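Local coordinates for TIR-like domain-containing protein (Prevotella corporis, PDB 7EBD) that belongs to the prokaryotic STING family and, as an assembly of two chains, binds the ligand C2E, at residues 36-41 against 91-96; 51-56 against 106-111. All coordinates share one frame; numbering follows the deposited sequence.

Contact 1 of 2, residues 36-41 against 91-96; sequences DGKTYT and EGDTLE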
loop_
_atom_site.group_PDB
_atom_site.type_symbol
_atom_site.label_atom_id
_atom_site.label_comp_id
_atom_site.label_asym_id
_atom_site.label_seq_id
_atom_site.Cartn_x
_atom_site.Cartn_y
_atom_site.Cartn_z
ATOM N N ASP A 36 17.258 11.047 -15.444
ATOM C CA ASP A 36 17.690 10.661 -16.786
ATOM C C ASP A 36 18.272 11.848 -17.552
ATOM O O ASP A 36 17.958 12.083 -18.721
ATOM C CB ASP A 36 16.538 10.020 -17.561
ATOM C CG ASP A 36 16.110 8.690 -16.975
ATOM O OD1 ASP A 36 16.641 8.310 -15.909
ATOM O OD2 ASP A 36 15.242 8.025 -17.580
ATOM N N GLY A 37 19.130 12.609 -16.874
ATOM C CA GLY A 37 19.844 13.704 -17.487
ATOM C C GLY A 37 19.223 15.070 -17.280
ATOM O O GLY A 37 19.942 16.075 -17.344
ATOM N N LYS A 38 17.919 15.139 -17.031
ATOM C CA LYS A 38 17.221 16.412 -16.932
ATOM C C LYS A 38 17.022 16.823 -15.480
ATOM O O LYS A 38 16.957 15.987 -14.575
ATOM C CB LYS A 38 15.859 16.337 -17.626
ATOM C CG LYS A 38 15.792 17.068 -18.951
ATOM C CD LYS A 38 14.385 17.573 -19.232
ATOM C CE LYS A 38 14.097 18.860 -18.476
ATOM N NZ LYS A 38 12.739 19.389 -18.781
ATOM N N THR A 39 16.910 18.133 -15.275
ATOM C CA THR A 39 16.627 18.722 -13.972
ATOM C C THR A 39 15.352 19.539 -14.094
ATOM O O THR A 39 15.305 20.511 -14.857
ATOM C CB THR A 39 17.788 19.595 -13.490
ATOM O OG1 THR A 39 18.925 18.770 -13.206
ATOM C CG2 THR A 39 17.394 20.354 -12.233
ATOM N N TYR A 40 14.323 19.146 -13.352
ATOM C CA TYR A 40 13.016 19.777 -13.445
ATOM C C TYR A 40 12.834 20.807 -12.340
ATOM O O TYR A 40 13.217 20.578 -11.189
ATOM C CB TYR A 40 11.903 18.731 -13.368
ATOM C CG TYR A 40 11.897 17.769 -14.530
ATOM C CD1 TYR A 40 11.194 18.064 -15.691
ATOM C CD2 TYR A 40 12.592 16.569 -14.472
ATOM C CE1 TYR A 40 11.184 17.195 -16.759
ATOM C CE2 TYR A 40 12.587 15.690 -15.538
ATOM C CZ TYR A 40 11.880 16.010 -16.679
ATOM O OH TYR A 40 11.868 15.146 -17.747
ATOM N N THR A 41 12.243 21.944 -12.703
ATOM C CA THR A 41 11.908 22.987 -11.744
ATOM C C THR A 41 10.461 22.918 -11.279
ATOM O O THR A 41 10.126 23.529 -10.258
ATOM C CB THR A 41 12.170 24.374 -12.347
ATOM O OG1 THR A 41 11.478 24.490 -13.596
ATOM C CG2 THR A 41 13.659 24.583 -12.575
ATOM N N GLU A 91 6.732 17.132 -19.786
ATOM C CA GLU A 91 5.870 18.069 -20.506
ATOM C C GLU A 91 6.565 19.423 -20.422
ATOM O O GLU A 91 6.392 20.161 -19.447
ATOM C CB GLU A 91 4.462 18.107 -19.922
ATOM C CG GLU A 91 3.506 19.038 -20.655
ATOM C CD GLU A 91 2.652 18.311 -21.677
ATOM O OE1 GLU A 91 2.950 17.136 -21.976
ATOM O OE2 GLU A 91 1.680 18.915 -22.180
ATOM N N GLY A 92 7.366 19.730 -21.434
ATOM C CA GLY A 92 8.161 20.945 -21.398
ATOM C C GLY A 92 9.170 20.864 -20.272
ATOM O O GLY A 92 10.016 19.964 -20.224
ATOM N N ASP A 93 9.072 21.798 -19.329
ATOM C CA ASP A 93 9.933 21.818 -18.157
ATOM C C ASP A 93 9.282 21.166 -16.947
ATOM O O ASP A 93 9.845 21.217 -15.848
ATOM C CB ASP A 93 10.335 23.257 -17.824
ATOM C CG ASP A 93 11.175 23.894 -18.913
ATOM O OD1 ASP A 93 12.143 23.253 -19.371
ATOM O OD2 ASP A 93 10.866 25.037 -19.310
ATOM N N THR A 94 8.116 20.555 -17.122
ATOM C CA THR A 94 7.365 19.970 -16.021
ATOM C C THR A 94 7.520 18.455 -16.019
ATOM O O THR A 94 7.481 17.810 -17.071
ATOM C CB THR A 94 5.885 20.343 -16.117
ATOM O OG1 THR A 94 5.755 21.769 -16.153
ATOM C CG2 THR A 94 5.113 19.803 -14.919
ATOM N N LEU A 95 7.710 17.893 -14.831
ATOM C CA LEU A 95 7.709 16.447 -14.640
ATOM C C LEU A 95 6.312 16.035 -14.190
ATOM O O LEU A 95 5.874 16.398 -13.092
ATOM C CB LEU A 95 8.758 16.024 -13.615
ATOM C CG LEU A 95 8.759 14.531 -13.276
ATOM C CD1 LEU A 95 9.260 13.702 -14.449
ATOM C CD2 LEU A 95 9.579 14.260 -12.030
ATOM N N GLU A 96 5.605 15.289 -15.040
ATOM C CA GLU A 96 4.249 14.844 -14.743
ATOM C C GLU A 96 4.304 13.386 -14.303
ATOM O O GLU A 96 4.597 12.499 -15.110
ATOM C CB GLU A 96 3.333 15.020 -15.952
ATOM C CG GLU A 96 3.245 16.447 -16.461
ATOM C CD GLU A 96 2.185 16.617 -17.531
ATOM O OE1 GLU A 96 1.747 17.765 -17.757
ATOM O OE2 GLU A 96 1.783 15.602 -18.137
#
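Leu-95 packs over one face of the Tyr-40 ring, and this pair forms the tight half of the contact. The CB of Leu-95 sits 3.8 Å from the ring centroid and only 16° off the normal, a CH-pi contact, while its CD1 reaches further along the same ring to CE2. The two side chains cross at about a right angle, and leucine suits the place because CB and CD1 both reach the ring. With CG anti to its carbonyl carbon (chi1 -65°), the tyrosine also brings the rim of its ring to the turn backbone, where CD1 is 3.4 Å from Asp-93 O, near the ring plane. Met-30 touches both side chains from a loop and helps to bury them.

The other face of the ring meets the chain of Lys-38, whose CE stands 3.8 Å above the plane. Here the packing gives way to the solvent side. A long, flexible lysine suits this border: its methylenes can cover the tyrosine while the ammonium reaches exposed Asp-93, in a long salt bridge of 4.0 Å from NZ to OD1. Gly-92 takes the positive phi of the turn with ease. Mutual backbone bonds between Glu-91 and Thr-94 close that turn, a type II' beta turn joining antiparallel strands 84-91 and 94-99 in a two-residue beta-hairpin.

Contact 2 of 2, residues 51-56 against 106-111; sequences ETLDTD and GIDKAI
Leu-53, at the centre of an inverse gamma turn, projects from the loop between strand 42-47 and helix 57-67 onto the side of helix 104-111, so this is a loop-to-helix contact. Its apolar part is made by one methyl of the leucine. CD1 meets CG2 of Ile-107 at 3.7 Å and lies more loosely against CD1 of Ile-111, one helical turn further on. A leucine is apt here because this one branch can touch two isoleucines on one side of the helix while the residue remains buried, with Met-134 of helix 124-146 also against it.

Between apolar and polar comes the meeting of Leu-53 with Asp-108, which cross at about a right angle. The leucine has CG anti to its carbonyl carbon (chi1 -71°), which turns the fork toward the carboxylate: both methyls, CD1 and CD2, approach OD1 of Asp-108 to 3.2 Å, closely packed for carbon against oxygen.

The polar groups of the loop look partly elsewhere. OD2 of Asp-54 is hydrogen-bonded to Ser-60, and Asp-56 occupies the N-cap of helix 57-67, a common place for aspartate. On the helix, Lys-109 reaches outward to a salt bridge with Glu-16 of the second subunit, which brings this region to the dimer interface. Across the contact itself two acceptors face each other, an encounter that would probably favour a protonated carboxyl on Asp-108: Asp-54 O is 2.9 Å from Asp-108 OD2.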
loop_
_atom_site.group_PDB
_atom_site.type_symbol
_atom_site.label_atom_id
_atom_site.label_comp_id
_atom_site.label_asym_id
_atom_site.label_seq_id
_atom_site.Cartn_x
_atom_site.Cartn_y
_atom_site.Cartn_z
ATOM N N GLU A 51 -11.821 3.679 -14.145
ATOM C CA GLU A 51 -13.128 3.971 -14.729
ATOM C C GLU A 51 -14.237 3.290 -13.938
ATOM O O GLU A 51 -15.247 3.914 -13.590
ATOM C CB GLU A 51 -13.154 3.528 -16.191
ATOM C CG GLU A 51 -12.376 4.432 -17.129
ATOM C CD GLU A 51 -12.399 3.936 -18.559
ATOM O OE1 GLU A 51 -13.282 3.116 -18.890
ATOM O OE2 GLU A 51 -11.533 4.361 -19.351
ATOM N N THR A 52 -14.061 2.007 -13.644
ATOM C CA THR A 52 -14.897 1.291 -12.694
ATOM C C THR A 52 -13.999 0.377 -11.877
ATOM O O THR A 52 -12.905 0.005 -12.310
ATOM C CB THR A 52 -16.003 0.481 -13.386
ATOM O OG1 THR A 52 -16.789 -0.196 -12.397
ATOM C CG2 THR A 52 -15.403 -0.545 -14.340
ATOM N N LEU A 53 -14.457 0.030 -10.677
ATOM C CA LEU A 53 -13.680 -0.856 -9.815
ATOM C C LEU A 53 -13.820 -2.269 -10.360
ATOM O O LEU A 53 -14.706 -3.032 -9.973
ATOM C CB LEU A 53 -14.136 -0.751 -8.366
ATOM C CG LEU A 53 -13.755 0.572 -7.703
ATOM C CD1 LEU A 53 -14.146 0.589 -6.233
ATOM C CD2 LEU A 53 -12.261 0.818 -7.873
ATOM N N ASP A 54 -12.923 -2.613 -11.281
ATOM C CA ASP A 54 -12.951 -3.888 -11.971
ATOM C C ASP A 54 -12.160 -4.930 -11.183
ATOM O O ASP A 54 -11.640 -4.667 -10.094
ATOM C CB ASP A 54 -12.421 -3.731 -13.394
ATOM C CG ASP A 54 -11.155 -2.903 -13.457
ATOM O OD1 ASP A 54 -10.112 -3.371 -12.957
ATOM O OD2 ASP A 54 -11.205 -1.781 -14.005
ATOM N N THR A 55 -12.071 -6.136 -11.747
ATOM C CA THR A 55 -11.463 -7.254 -11.029
ATOM C C THR A 55 -9.991 -7.001 -10.720
ATOM O O THR A 55 -9.496 -7.406 -9.661
ATOM C CB THR A 55 -11.621 -8.542 -11.839
ATOM O OG1 THR A 55 -11.018 -8.375 -13.129
ATOM C CG2 THR A 55 -13.094 -8.877 -12.014
ATOM N N ASP A 56 -9.274 -6.336 -11.624
ATOM C CA ASP A 56 -7.828 -6.159 -11.484
ATOM C C ASP A 56 -7.466 -4.700 -11.744
ATOM O O ASP A 56 -7.428 -4.259 -12.897
ATOM C CB ASP A 56 -7.074 -7.089 -12.430
ATOM C CG ASP A 56 -5.646 -7.333 -11.991
ATOM O OD1 ASP A 56 -5.103 -6.505 -11.227
ATOM O OD2 ASP A 56 -5.065 -8.359 -12.404
ATOM N N GLY A 106 -8.596 -3.927 -2.674
ATOM C CA GLY A 106 -9.399 -4.485 -1.597
ATOM C C GLY A 106 -10.821 -3.963 -1.598
ATOM O O GLY A 106 -11.778 -4.736 -1.484
ATOM N N ILE A 107 -10.974 -2.643 -1.758
ATOM C CA ILE A 107 -12.303 -2.036 -1.822
ATOM C C ILE A 107 -13.192 -2.827 -2.768
ATOM O O ILE A 107 -14.273 -3.300 -2.385
ATOM C CB ILE A 107 -12.201 -0.560 -2.250
ATOM C CG1 ILE A 107 -11.626 0.293 -1.118
ATOM C CG2 ILE A 107 -13.563 -0.032 -2.664
ATOM C CD1 ILE A 107 -12.584 0.494 0.041
ATOM N N ASP A 108 -12.721 -3.026 -4.003
ATOM C CA ASP A 108 -13.479 -3.788 -4.988
ATOM C C ASP A 108 -13.956 -5.105 -4.396
ATOM O O ASP A 108 -15.162 -5.367 -4.315
ATOM C CB ASP A 108 -12.623 -4.046 -6.230
ATOM C CG ASP A 108 -11.967 -2.792 -6.756
ATOM O OD1 ASP A 108 -11.998 -1.767 -6.045
ATOM O OD2 ASP A 108 -11.429 -2.827 -7.883
ATOM N N LYS A 109 -13.010 -5.916 -3.914
ATOM C CA LYS A 109 -13.369 -7.234 -3.408
ATOM C C LYS A 109 -14.389 -7.126 -2.286
ATOM O O LYS A 109 -15.336 -7.920 -2.225
ATOM C CB LYS A 109 -12.120 -7.987 -2.948
ATOM C CG LYS A 109 -11.182 -8.356 -4.088
ATOM C CD LYS A 109 -9.970 -9.130 -3.597
ATOM C CE LYS A 109 -10.361 -10.505 -3.077
ATOM N NZ LYS A 109 -9.174 -11.306 -2.666
ATOM N N ALA A 110 -14.246 -6.116 -1.420
ATOM C CA ALA A 110 -15.225 -5.938 -0.356
ATOM C C ALA A 110 -16.620 -5.785 -0.941
ATOM O O ALA A 110 -17.538 -6.542 -0.597
ATOM C CB ALA A 110 -14.858 -4.727 0.501
ATOM N N ILE A 111 -16.781 -4.852 -1.882
ATOM C CA ILE A 111 -18.070 -4.710 -2.549
ATOM C C ILE A 111 -18.399 -5.989 -3.303
ATOM O O ILE A 111 -19.537 -6.477 -3.268
ATOM C CB ILE A 111 -18.055 -3.481 -3.477
ATOM C CG1 ILE A 111 -17.800 -2.208 -2.666
ATOM C CG2 ILE A 111 -19.355 -3.375 -4.255
ATOM C CD1 ILE A 111 -17.192 -1.080 -3.471
#

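In the fold
Contacts 1 and 2 lie on opposite sides of the chain's centre, with centres 34 Å apart and nearest atoms about 17 Å apart. Their segments alternate along the chain, 36-41, 51-56, 91-96 and then 106-111. Strand 42-47 leads from the first contact toward the loop of the second, and strand 94-99 leads likewise toward helix 104-111. These two strands are parallel neighbours in the mixed sheet, so both contacts tie together the same two passages of chain, at opposite ends. Asp-99, Thr-102 and Ile-103 of the C2E pocket fall within the second passage, while contact 2 adjoins the other subunit and contact 1 touches none.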